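Local coordinates for agglutinin (Narcissus pseudonarcissus, PDB 3DZW), which binds alpha-1,3-linked mannobiose and is probably a mannose-specific lectin, at residues Arg51-Met56 / Val63-Arg68. Numbering follows the deposited sequence.
With MAN (alpha-D-mannopyranose), chain E.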
loop_
_atom_site.group_PDB
_atom_site.type_symbol
_atom_site.label_atom_id
_atom_site.label_comp_id
_atom_site.label_asym_id
_atom_site.label_seq_id
_atom_site.Cartn_x
_atom_site.Cartn_y
_atom_site.Cartn_z
ATOM N N ARG A 51 19.924 -19.348 7.065
ATOM C CA ARG A 51 18.431 -19.493 7.015
ATOM C C ARG A 51 17.693 -19.516 8.399
ATOM O O ARG A 51 17.098 -20.532 8.791
ATOM C CB ARG A 51 18.028 -20.732 6.186
ATOM C CG ARG A 51 18.460 -20.657 4.722
ATOM C CD ARG A 51 17.906 -21.825 3.903
ATOM N NE ARG A 51 16.429 -21.856 3.912
ATOM C CZ ARG A 51 15.632 -21.143 3.091
ATOM N NH1 ARG A 51 14.310 -21.257 3.195
ATOM N NH2 ARG A 51 16.147 -20.312 2.173
ATOM N N CYS A 52 17.741 -18.387 9.098
ATOM C CA CYS A 52 17.064 -18.220 10.368
ATOM C C CYS A 52 15.683 -17.642 10.096
ATOM O O CYS A 52 15.432 -17.156 8.993
ATOM C CB CYS A 52 17.839 -17.273 11.268
ATOM S SG CYS A 52 19.480 -17.864 11.821
ATOM N N HIS A 53 14.775 -17.698 11.088
ATOM C CA HIS A 53 13.429 -17.108 10.922
ATOM C C HIS A 53 13.086 -16.220 12.125
ATOM O O HIS A 53 13.610 -16.421 13.224
ATOM C CB HIS A 53 12.338 -18.183 10.698
ATOM C CG HIS A 53 11.997 -18.989 11.920
ATOM N ND1 HIS A 53 12.657 -20.150 12.256
ATOM C CD2 HIS A 53 11.044 -18.811 12.869
ATOM C CE1 HIS A 53 12.133 -20.649 13.364
ATOM N NE2 HIS A 53 11.154 -19.852 13.756
ATOM N N LEU A 54 12.218 -15.226 11.891
ATOM C CA LEU A 54 11.778 -14.286 12.929
ATOM C C LEU A 54 10.371 -14.617 13.364
ATOM O O LEU A 54 9.500 -14.826 12.522
ATOM C CB LEU A 54 11.818 -12.857 12.395
ATOM C CG LEU A 54 11.361 -11.737 13.334
ATOM C CD1 LEU A 54 12.269 -11.645 14.547
ATOM C CD2 LEU A 54 11.315 -10.403 12.594
ATOM N N SER A 55 10.134 -14.642 14.679
ATOM C CA SER A 55 8.807 -14.961 15.212
ATOM C C SER A 55 8.272 -13.953 16.242
ATOM O O SER A 55 8.923 -13.681 17.257
ATOM C CB SER A 55 8.829 -16.357 15.859
ATOM O OG SER A 55 7.558 -16.678 16.413
ATOM N N MET A 56 7.089 -13.386 15.949
ATOM C CA MET A 56 6.395 -12.496 16.868
ATOM C C MET A 56 5.494 -13.452 17.626
ATOM O O MET A 56 4.484 -13.932 17.088
ATOM C CB MET A 56 5.614 -11.435 16.124
ATOM C CG MET A 56 4.775 -10.438 16.986
ATOM S SD MET A 56 5.687 -9.318 18.096
ATOM C CE MET A 56 6.119 -10.396 19.452
ATOM N N VAL A 63 11.438 -12.945 18.590
ATOM C CA VAL A 63 12.649 -13.799 18.615
ATOM C C VAL A 63 13.168 -14.305 17.259
ATOM O O VAL A 63 12.388 -14.664 16.375
ATOM C CB VAL A 63 12.372 -15.067 19.490
ATOM C CG1 VAL A 63 13.647 -15.902 19.685
ATOM C CG2 VAL A 63 11.770 -14.679 20.849
ATOM N N VAL A 64 14.507 -14.326 17.113
ATOM C CA VAL A 64 15.151 -14.861 15.932
ATOM C C VAL A 64 15.616 -16.278 16.295
ATOM O O VAL A 64 16.375 -16.453 17.260
ATOM C CB VAL A 64 16.348 -14.040 15.488
ATOM C CG1 VAL A 64 17.092 -14.749 14.318
ATOM C CG2 VAL A 64 15.917 -12.627 15.085
ATOM N N TYR A 65 15.147 -17.282 15.538
ATOM C CA TYR A 65 15.519 -18.699 15.777
ATOM C C TYR A 65 16.458 -19.247 14.705
ATOM O O TYR A 65 16.335 -18.914 13.526
ATOM C CB TYR A 65 14.271 -19.593 15.860
ATOM C CG TYR A 65 13.465 -19.444 17.133
ATOM C CD1 TYR A 65 13.820 -20.145 18.278
ATOM C CD2 TYR A 65 12.332 -18.625 17.184
ATOM C CE1 TYR A 65 13.089 -20.029 19.459
ATOM C CE2 TYR A 65 11.583 -18.501 18.365
ATOM C CZ TYR A 65 11.977 -19.212 19.503
ATOM O OH TYR A 65 11.259 -19.105 20.681
ATOM N N SER A 66 17.387 -20.108 15.130
ATOM C CA SER A 66 18.334 -20.735 14.237
ATOM C C SER A 66 17.647 -21.869 13.493
ATOM O O SER A 66 16.530 -22.239 13.845
ATOM C CB SER A 66 19.495 -21.303 15.029
ATOM O OG SER A 66 19.074 -22.422 15.795
ATOM N N PRO A 67 18.301 -22.418 12.423
ATOM C CA PRO A 67 17.707 -23.565 11.722
ATOM C C PRO A 67 17.426 -24.787 12.668
ATOM O O PRO A 67 16.578 -25.627 12.341
ATOM C CB PRO A 67 18.757 -23.917 10.652
ATOM C CG PRO A 67 19.986 -23.193 11.047
ATOM C CD PRO A 67 19.545 -21.981 11.772
ATOM N N ARG A 68 18.151 -24.879 13.809
ATOM C CA ARG A 68 17.905 -25.963 14.805
ATOM C C ARG A 68 16.896 -25.525 15.910
ATOM O O ARG A 68 16.801 -26.164 16.966
ATOM C CB ARG A 68 19.213 -26.509 15.444
ATOM C CG ARG A 68 20.051 -27.428 14.516
ATOM C CD ARG A 68 20.950 -26.688 13.582
ATOM N NE ARG A 68 22.108 -26.124 14.294
ATOM C CZ ARG A 68 23.225 -26.814 14.610
ATOM N NH1 ARG A 68 23.346 -28.119 14.299
ATOM N NH2 ARG A 68 24.220 -26.205 15.256
HETATM C C1 MAN E . 11.193 -16.371 26.489
HETATM C C2 MAN E . 10.114 -17.200 25.649
HETATM C C3 MAN E . 10.723 -18.274 24.771
HETATM C C4 MAN E . 11.919 -17.726 23.995
HETATM C C5 MAN E . 12.991 -17.134 24.929
HETATM C C6 MAN E . 14.131 -16.521 24.137
HETATM O O1 MAN E . 11.281 -16.625 27.980
HETATM O O2 MAN E . 9.409 -16.290 24.855
HETATM O O3 MAN E . 9.744 -18.736 23.860
HETATM O O4 MAN E . 12.501 -18.755 23.216
HETATM O O5 MAN E . 12.485 -16.099 25.761
HETATM O O6 MAN E . 14.998 -15.824 25.023
HETATM O O HOH W 1 14.670 -21.623 11.344
#
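Tyr65 OH, on the ring that lies beside His53, is gripped twice: it accepts a hydrogen bond from mannose O4 (2.8 Å) and is also hydrogen-bonded to Gln57 OE1, while Gln57 NE2 and Asp59 OD2 bond the same mannose. Tyrosine suits the place because its flat ring packs beside the strand and carries a hydroxyl at its far end to meet the sugar; Val63 CG1 lies over one face, toward the rim. His53 CG sits between the backbone N and the carbonyl carbon (chi1 72°), and the imidazole brings CE1 to 3.5 Å from Tyr65 CB. The two rings, 21° from parallel, are slid apart and barely overlap; a water in the imidazole plane links His53 ND1 to Ser66 O. Backbone bonds pair Ser55 with Val63 (Ser55 N to Val63 O, 2.8 Å) and His53 with Tyr65, an antiparallel ladder with Leu54-Val64 as the non-hydrogen-bonded pair between. On the opposite face Leu54 CD1 meets Val64 CG2 at 3.8 Å, and both branched aliphatic side chains, suited to burial, touch Leu31. Cys52, disulfide-bonded to Cys29, joins this sheet to the one holding strand 31-35. Strands 53-56 and 62-65 are the central pair of a four-stranded antiparallel sheet, flanked by 8-10 and 71-74.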